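Local coordinates for hypoxanthine-guanine-xanthine phosphoribosyltransferase (Tritrichomonas foetus, PDB 1HGX), which salvages purine bases for a parasite unable to synthesise purine nucleotides de novo, transferring the 5-phosphoribosyl group of PRPP to guanine, hypoxanthine or xanthine with the help of magnesium, at residues A[130-135]-A[150-155]; A[103-108]-A[141-146]. All coordinates share one frame; numbering follows the deposited sequence.

Contact 1. Residues A[130-135]-A[150-155]; sequences TLCDKD and FVVENR. With 5GP (guanosine-5'-monophosphate), chain C.
K134 shows how a regular strand pairing can deliver a single side chain to a ligand. Its CG stands anti to the backbone N, and the chain runs extended until a bend at chi3 (-67°) turns its tip toward the nucleotide. On the way it crosses N154 obliquely, K134 CD passing 3.6 Å from N154 OD1, while CG1 of V152 packs against the base of the lysine. The ammonium is gripped by three acceptors: K134 NZ lies 3.0 Å from O6 of GMP, 3.2 Å from its N7, and 3.1 Å from R155 O, which it meets from above the carbonyl plane. That carbonyl helps to aim the lysine at the 6-oxo edge of the purine, where a positive charge would probably polarise the O6 and N7 acceptors.

Beneath this, 132-134 and 150-152 run parallel, their axes inclined by 29°. D133 does the bridging, its N bonding to F150 O and its O receiving V152 N; D135 N then meets V152 O at 2.8 Å, almost straight at 176°. C132, K134, F150 and V152 share one face, D133 and V151 the other. At the start of the pairing L131 and F150 lie side by side and point the same way, L131 CD2 being 3.9 Å from F150 CE2. Past the strand ends one water links D135 O to N154 N.

D133 and E153 take their charged partners elsewhere, K139 and R12 respectively. Strand 104-105 flanks 132-134 on the side away from 150-152, and V152 and E153 pack on L14 of strand 10-15, whose Y15 stacks with F150.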
loop_
_atom_site.group_PDB
_atom_site.type_symbol
_atom_site.label_atom_id
_atom_site.label_comp_id
_atom_site.label_asym_id
_atom_site.label_seq_id
_atom_site.Cartn_x
_atom_site.Cartn_y
_atom_site.Cartn_z
ATOM N N THR A 130 -8.477 5.472 11.906
ATOM C CA THR A 130 -7.200 6.171 11.862
ATOM C C THR A 130 -6.160 5.470 12.743
ATOM O O THR A 130 -6.491 4.905 13.794
ATOM C CB THR A 130 -7.368 7.671 12.257
ATOM O OG1 THR A 130 -6.166 8.389 11.940
ATOM C CG2 THR A 130 -7.696 7.835 13.743
ATOM N N LEU A 131 -4.916 5.443 12.283
ATOM C CA LEU A 131 -3.859 4.808 13.056
ATOM C C LEU A 131 -3.634 5.653 14.307
ATOM O O LEU A 131 -3.592 5.118 15.421
ATOM C CB LEU A 131 -2.571 4.723 12.238
ATOM C CG LEU A 131 -1.458 3.710 12.563
ATOM C CD1 LEU A 131 -0.138 4.442 12.601
ATOM C CD2 LEU A 131 -1.685 2.940 13.852
ATOM N N CYS A 132 -3.550 6.969 14.125
ATOM C CA CYS A 132 -3.326 7.877 15.245
ATOM C C CYS A 132 -4.252 9.065 15.272
ATOM O O CYS A 132 -4.745 9.521 14.238
ATOM C CB CYS A 132 -1.892 8.434 15.231
ATOM S SG CYS A 132 -0.568 7.264 15.502
ATOM N N ASP A 133 -4.489 9.557 16.477
ATOM C CA ASP A 133 -5.276 10.757 16.676
ATOM C C ASP A 133 -4.370 11.651 17.528
ATOM O O ASP A 133 -4.013 11.282 18.648
ATOM C CB ASP A 133 -6.572 10.467 17.423
ATOM C CG ASP A 133 -7.419 11.707 17.610
ATOM O OD1 ASP A 133 -7.234 12.682 16.853
ATOM O OD2 ASP A 133 -8.280 11.705 18.505
ATOM N N LYS A 134 -3.938 12.778 16.974
ATOM C CA LYS A 134 -3.073 13.694 17.709
ATOM C C LYS A 134 -3.905 14.479 18.723
ATOM O O LYS A 134 -4.894 15.110 18.372
ATOM C CB LYS A 134 -2.362 14.651 16.748
ATOM C CG LYS A 134 -1.291 15.488 17.431
ATOM C CD LYS A 134 -0.539 16.384 16.459
ATOM C CE LYS A 134 0.286 15.585 15.483
ATOM N NZ LYS A 134 1.241 16.449 14.743
ATOM N N ASP A 135 -3.535 14.394 19.992
ATOM C CA ASP A 135 -4.266 15.101 21.033
ATOM C C ASP A 135 -3.840 16.564 21.086
ATOM O O ASP A 135 -2.807 16.903 21.668
ATOM C CB ASP A 135 -4.040 14.438 22.393
ATOM C CG ASP A 135 -4.907 15.029 23.493
ATOM O OD1 ASP A 135 -5.823 15.833 23.199
ATOM O OD2 ASP A 135 -4.674 14.665 24.661
ATOM N N PHE A 150 -4.082 4.626 18.204
ATOM C CA PHE A 150 -3.462 5.261 19.366
ATOM C C PHE A 150 -3.705 6.770 19.421
ATOM O O PHE A 150 -3.831 7.438 18.386
ATOM C CB PHE A 150 -1.931 5.107 19.311
ATOM C CG PHE A 150 -1.444 3.714 19.017
ATOM C CD1 PHE A 150 -1.305 2.778 20.036
ATOM C CD2 PHE A 150 -1.076 3.359 17.727
ATOM C CE1 PHE A 150 -0.798 1.505 19.770
ATOM C CE2 PHE A 150 -0.574 2.097 17.453
ATOM C CZ PHE A 150 -0.434 1.169 18.478
ATOM N N VAL A 151 -3.722 7.311 20.631
ATOM C CA VAL A 151 -3.850 8.747 20.806
ATOM C C VAL A 151 -2.413 9.178 21.034
ATOM O O VAL A 151 -1.719 8.656 21.903
ATOM C CB VAL A 151 -4.741 9.111 21.982
ATOM C CG1 VAL A 151 -4.616 10.608 22.296
ATOM C CG2 VAL A 151 -6.187 8.764 21.632
ATOM N N VAL A 152 -1.961 10.100 20.204
ATOM C CA VAL A 152 -0.591 10.568 20.222
ATOM C C VAL A 152 -0.476 12.002 20.760
ATOM O O VAL A 152 -1.429 12.771 20.697
ATOM C CB VAL A 152 -0.039 10.417 18.778
ATOM C CG1 VAL A 152 0.144 11.751 18.096
ATOM C CG2 VAL A 152 1.200 9.563 18.767
ATOM N N GLU A 153 0.673 12.354 21.326
ATOM C CA GLU A 153 0.838 13.701 21.858
ATOM C C GLU A 153 1.095 14.700 20.749
ATOM O O GLU A 153 1.470 14.324 19.636
ATOM C CB GLU A 153 1.959 13.755 22.890
ATOM C CG GLU A 153 3.278 13.222 22.381
ATOM C CD GLU A 153 4.273 13.064 23.481
ATOM O OE1 GLU A 153 4.085 12.161 24.328
ATOM O OE2 GLU A 153 5.240 13.834 23.511
ATOM N N ASN A 154 0.917 15.974 21.073
ATOM C CA ASN A 154 1.087 17.055 20.119
ATOM C C ASN A 154 2.531 17.334 19.707
ATOM O O ASN A 154 3.090 18.386 20.047
ATOM C CB ASN A 154 0.432 18.325 20.671
ATOM C CG ASN A 154 0.240 19.397 19.614
ATOM O OD1 ASN A 154 0.510 19.189 18.432
ATOM N ND2 ASN A 154 -0.235 20.552 20.040
ATOM N N ARG A 155 3.125 16.398 18.974
ATOM C CA ARG A 155 4.499 16.535 18.484
ATOM C C ARG A 155 4.502 16.010 17.047
ATOM O O ARG A 155 3.505 15.441 16.594
ATOM C CB ARG A 155 5.480 15.705 19.330
ATOM C CG ARG A 155 5.559 16.061 20.821
ATOM C CD ARG A 155 6.192 17.418 21.071
ATOM N NE ARG A 155 7.523 17.511 20.475
ATOM C CZ ARG A 155 8.640 17.036 21.022
ATOM N NH1 ARG A 155 8.611 16.427 22.199
ATOM N NH2 ARG A 155 9.783 17.132 20.360
HETATM P P 5GP C . -5.317 17.819 9.692
HETATM O O1P 5GP C . -6.035 16.855 10.554
HETATM O O2P 5GP C . -6.070 18.169 8.486
HETATM O O3P 5GP C . -4.827 18.968 10.473
HETATM O "O5'" 5GP C . -3.972 17.123 9.324
HETATM C "C5'" 5GP C . -3.805 15.740 9.042
HETATM C "C4'" 5GP C . -2.875 15.620 7.903
HETATM O "O4'" 5GP C . -1.544 16.072 8.203
HETATM C "C3'" 5GP C . -2.747 14.199 7.448
HETATM O "O3'" 5GP C . -2.394 14.283 6.071
HETATM C "C2'" 5GP C . -1.564 13.781 8.230
HETATM O "O2'" 5GP C . -0.929 12.682 7.595
HETATM C "C1'" 5GP C . -0.626 14.987 8.285
HETATM N N9 5GP C . 0.068 15.043 9.630
HETATM C C8 5GP C . -0.472 15.526 10.812
HETATM N N7 5GP C . 0.315 15.406 11.852
HETATM C C5 5GP C . 1.465 14.782 11.362
HETATM C C6 5GP C . 2.605 14.293 12.076
HETATM O O6 5GP C . 2.880 14.472 13.262
HETATM N N1 5GP C . 3.455 13.540 11.278
HETATM C C2 5GP C . 3.250 13.292 9.924
HETATM N N2 5GP C . 4.223 12.652 9.272
HETATM N N3 5GP C . 2.192 13.780 9.230
HETATM C C4 5GP C . 1.312 14.495 10.014
HETATM O O HOH W 1 -0.299 16.432 23.561
#

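Contact 2. Residues A[103-108]-A[141-146]; sequences DIIDTG and YDVPID. With 5GP (guanosine-5'-monophosphate), chain C.
The PRPP-binding motif of type I phosphoribosyltransferases, a short strand followed by a phosphate-binding loop and a helix, supplies the segment 103-108 of this contact; the partner 141-146 is an irregular run of chain that approaches from behind the loop. I105 and I145 reach toward each other tip to tip, their CD1 atoms 3.9 Å apart. Both side chains place CG1 anti to the carbonyl carbon and then extend fully at chi2, so the two terminal methyls meet end on. V143 adds its CG1 to the same apolar patch and turns CG2 against G108, V143 CG2 lying 3.4 Å from G108 O.

On its other side the loop wraps the 5'-phosphate of GMP. The backbone N atoms of D106 and G108 both bond to O1P, whereas O3P is held twice by T107, through its N and through its hydroxyl. T107 OG1 lies 2.6 Å from O3P of GMP; it sits between the backbone N and the carbonyl carbon (chi1 67°), which brings it round to that oxygen. G108 has a positive phi of 94° and is the N-cap of helix 109-119. The helix start would be expected to add to the electrostatic pull on the phosphate.

D103 grips the ribose, D103 OD1 accepting O2' of GMP at 2.8 Å and also receiving I104 N, while I104 CG2 rests on C2'. D106 is probably the proton acceptor of the reaction. At the far end Y141 presents its ring edge to T107 O, in plane, and Y141 N makes a weak, 3.5 Å hydrogen bond to that same T107 O.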
loop_
_atom_site.group_PDB
_atom_site.type_symbol
_atom_site.label_atom_id
_atom_site.label_comp_id
_atom_site.label_asym_id
_atom_site.label_seq_id
_atom_site.Cartn_x
_atom_site.Cartn_y
_atom_site.Cartn_z
ATOM N N ASP A 103 -3.875 7.835 8.331
ATOM C CA ASP A 103 -2.713 7.710 9.200
ATOM C C ASP A 103 -2.820 8.483 10.521
ATOM O O ASP A 103 -2.678 7.896 11.593
ATOM C CB ASP A 103 -1.387 8.015 8.452
ATOM C CG ASP A 103 -1.385 9.354 7.678
ATOM O OD1 ASP A 103 -2.267 10.218 7.858
ATOM O OD2 ASP A 103 -0.449 9.541 6.873
ATOM N N ILE A 104 -3.108 9.780 10.448
ATOM C CA ILE A 104 -3.227 10.591 11.651
ATOM C C ILE A 104 -4.163 11.774 11.419
ATOM O O ILE A 104 -4.225 12.332 10.321
ATOM C CB ILE A 104 -1.835 11.099 12.130
ATOM C CG1 ILE A 104 -1.945 11.830 13.475
ATOM C CG2 ILE A 104 -1.207 12.011 11.091
ATOM C CD1 ILE A 104 -0.602 12.111 14.098
ATOM N N ILE A 105 -4.960 12.080 12.434
ATOM C CA ILE A 105 -5.887 13.201 12.382
ATOM C C ILE A 105 -5.346 14.257 13.344
ATOM O O ILE A 105 -5.165 13.992 14.536
ATOM C CB ILE A 105 -7.312 12.766 12.760
ATOM C CG1 ILE A 105 -7.860 11.846 11.656
ATOM C CG2 ILE A 105 -8.222 13.987 12.955
ATOM C CD1 ILE A 105 -9.242 11.317 11.914
ATOM N N ASP A 106 -5.003 15.414 12.789
ATOM C CA ASP A 106 -4.455 16.520 13.557
ATOM C C ASP A 106 -5.574 17.509 13.909
ATOM O O ASP A 106 -6.259 17.329 14.911
ATOM C CB ASP A 106 -3.340 17.186 12.742
ATOM C CG ASP A 106 -2.530 18.190 13.544
ATOM O OD1 ASP A 106 -2.924 18.568 14.669
ATOM O OD2 ASP A 106 -1.476 18.613 13.026
ATOM N N THR A 107 -5.780 18.542 13.093
ATOM C CA THR A 107 -6.831 19.515 13.378
ATOM C C THR A 107 -8.190 19.006 12.924
ATOM O O THR A 107 -9.225 19.566 13.293
ATOM C CB THR A 107 -6.576 20.850 12.673
ATOM O OG1 THR A 107 -6.697 20.672 11.257
ATOM C CG2 THR A 107 -5.184 21.376 13.005
ATOM N N GLY A 108 -8.181 17.979 12.081
ATOM C CA GLY A 108 -9.424 17.420 11.588
ATOM C C GLY A 108 -9.883 18.001 10.262
ATOM O O GLY A 108 -10.845 17.501 9.674
ATOM N N TYR A 141 -12.430 20.845 13.814
ATOM C CA TYR A 141 -13.571 20.152 13.229
ATOM C C TYR A 141 -13.875 18.878 13.992
ATOM O O TYR A 141 -12.980 18.085 14.288
ATOM C CB TYR A 141 -13.304 19.838 11.759
ATOM C CG TYR A 141 -12.876 21.054 10.988
ATOM C CD1 TYR A 141 -11.539 21.441 10.964
ATOM C CD2 TYR A 141 -13.809 21.858 10.341
ATOM C CE1 TYR A 141 -11.140 22.595 10.324
ATOM C CE2 TYR A 141 -13.418 23.022 9.694
ATOM C CZ TYR A 141 -12.081 23.386 9.691
ATOM O OH TYR A 141 -11.672 24.542 9.064
ATOM N N ASP A 142 -15.153 18.694 14.302
ATOM C CA ASP A 142 -15.628 17.533 15.050
ATOM C C ASP A 142 -15.775 16.304 14.150
ATOM O O ASP A 142 -16.887 15.954 13.734
ATOM C CB ASP A 142 -16.973 17.860 15.712
ATOM C CG ASP A 142 -17.321 16.912 16.851
ATOM O OD1 ASP A 142 -16.541 15.978 17.155
ATOM O OD2 ASP A 142 -18.393 17.119 17.461
ATOM N N VAL A 143 -14.648 15.663 13.853
ATOM C CA VAL A 143 -14.625 14.468 13.012
ATOM C C VAL A 143 -14.916 13.201 13.824
ATOM O O VAL A 143 -14.235 12.924 14.823
ATOM C CB VAL A 143 -13.246 14.316 12.326
ATOM C CG1 VAL A 143 -13.191 13.031 11.498
ATOM C CG2 VAL A 143 -12.970 15.523 11.445
ATOM N N PRO A 144 -15.971 12.452 13.456
ATOM C CA PRO A 144 -16.291 11.221 14.190
ATOM C C PRO A 144 -15.277 10.147 13.810
ATOM O O PRO A 144 -15.070 9.852 12.627
ATOM C CB PRO A 144 -17.696 10.878 13.701
ATOM C CG PRO A 144 -17.687 11.380 12.286
ATOM C CD PRO A 144 -16.966 12.714 12.399
ATOM N N ILE A 145 -14.584 9.633 14.821
ATOM C CA ILE A 145 -13.561 8.601 14.610
ATOM C C ILE A 145 -14.103 7.303 15.181
ATOM O O ILE A 145 -14.253 7.174 16.389
ATOM C CB ILE A 145 -12.250 8.974 15.330
ATOM C CG1 ILE A 145 -11.751 10.322 14.809
ATOM C CG2 ILE A 145 -11.201 7.873 15.156
ATOM C CD1 ILE A 145 -10.562 10.875 15.564
ATOM N N ASP A 146 -14.441 6.356 14.312
ATOM C CA ASP A 146 -15.003 5.096 14.764
ATOM C C ASP A 146 -13.985 4.094 15.268
ATOM O O ASP A 146 -14.275 3.336 16.182
ATOM C CB ASP A 146 -15.851 4.487 13.664
ATOM C CG ASP A 146 -16.825 5.474 13.106
ATOM O OD1 ASP A 146 -17.895 5.644 13.716
ATOM O OD2 ASP A 146 -16.493 6.127 12.095
HETATM P P 5GP C . -5.317 17.819 9.692
HETATM O O1P 5GP C . -6.035 16.855 10.554
HETATM O O2P 5GP C . -6.070 18.169 8.486
HETATM O O3P 5GP C . -4.827 18.968 10.473
HETATM O "O5'" 5GP C . -3.972 17.123 9.324
HETATM C "C5'" 5GP C . -3.805 15.740 9.042
HETATM C "C4'" 5GP C . -2.875 15.620 7.903
HETATM O "O4'" 5GP C . -1.544 16.072 8.203
HETATM C "C3'" 5GP C . -2.747 14.199 7.448
HETATM O "O3'" 5GP C . -2.394 14.283 6.071
HETATM C "C2'" 5GP C . -1.564 13.781 8.230
HETATM O "O2'" 5GP C . -0.929 12.682 7.595
HETATM C "C1'" 5GP C . -0.626 14.987 8.285
HETATM N N9 5GP C . 0.068 15.043 9.630
HETATM C C8 5GP C . -0.472 15.526 10.812
HETATM N N7 5GP C . 0.315 15.406 11.852
HETATM C C5 5GP C . 1.465 14.782 11.362
HETATM C C6 5GP C . 2.605 14.293 12.076
HETATM O O6 5GP C . 2.880 14.472 13.262
HETATM N N1 5GP C . 3.455 13.540 11.278
HETATM C C2 5GP C . 3.250 13.292 9.924
HETATM N N2 5GP C . 4.223 12.652 9.272
HETATM N N3 5GP C . 2.192 13.780 9.230
HETATM C C4 5GP C . 1.312 14.495 10.014
#

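In the fold
Contacts 1 and 2 meet along the pairing of strand 132-134 with strand 104-105, an outermost strand of the sheet within this chain. Their centres lie about 10 Å apart, and two probable backbone hydrogen bonds join them: C132 N to D103 O (2.8 Å) and K134 N to I105 O (3.0 Å). The segments alternate along the chain, and in the sheet 132-134 lies between 150-152 and 104-105. The contacts take different parts of GMP: K134 bonds to the base edge, 103-108 mainly to the ribose and phosphate. The side chain of K134 is about 4 Å from that of D106, nearest atoms, a long, weak ion pair. T110 and I157 give the nucleotide further hydrogen bonds.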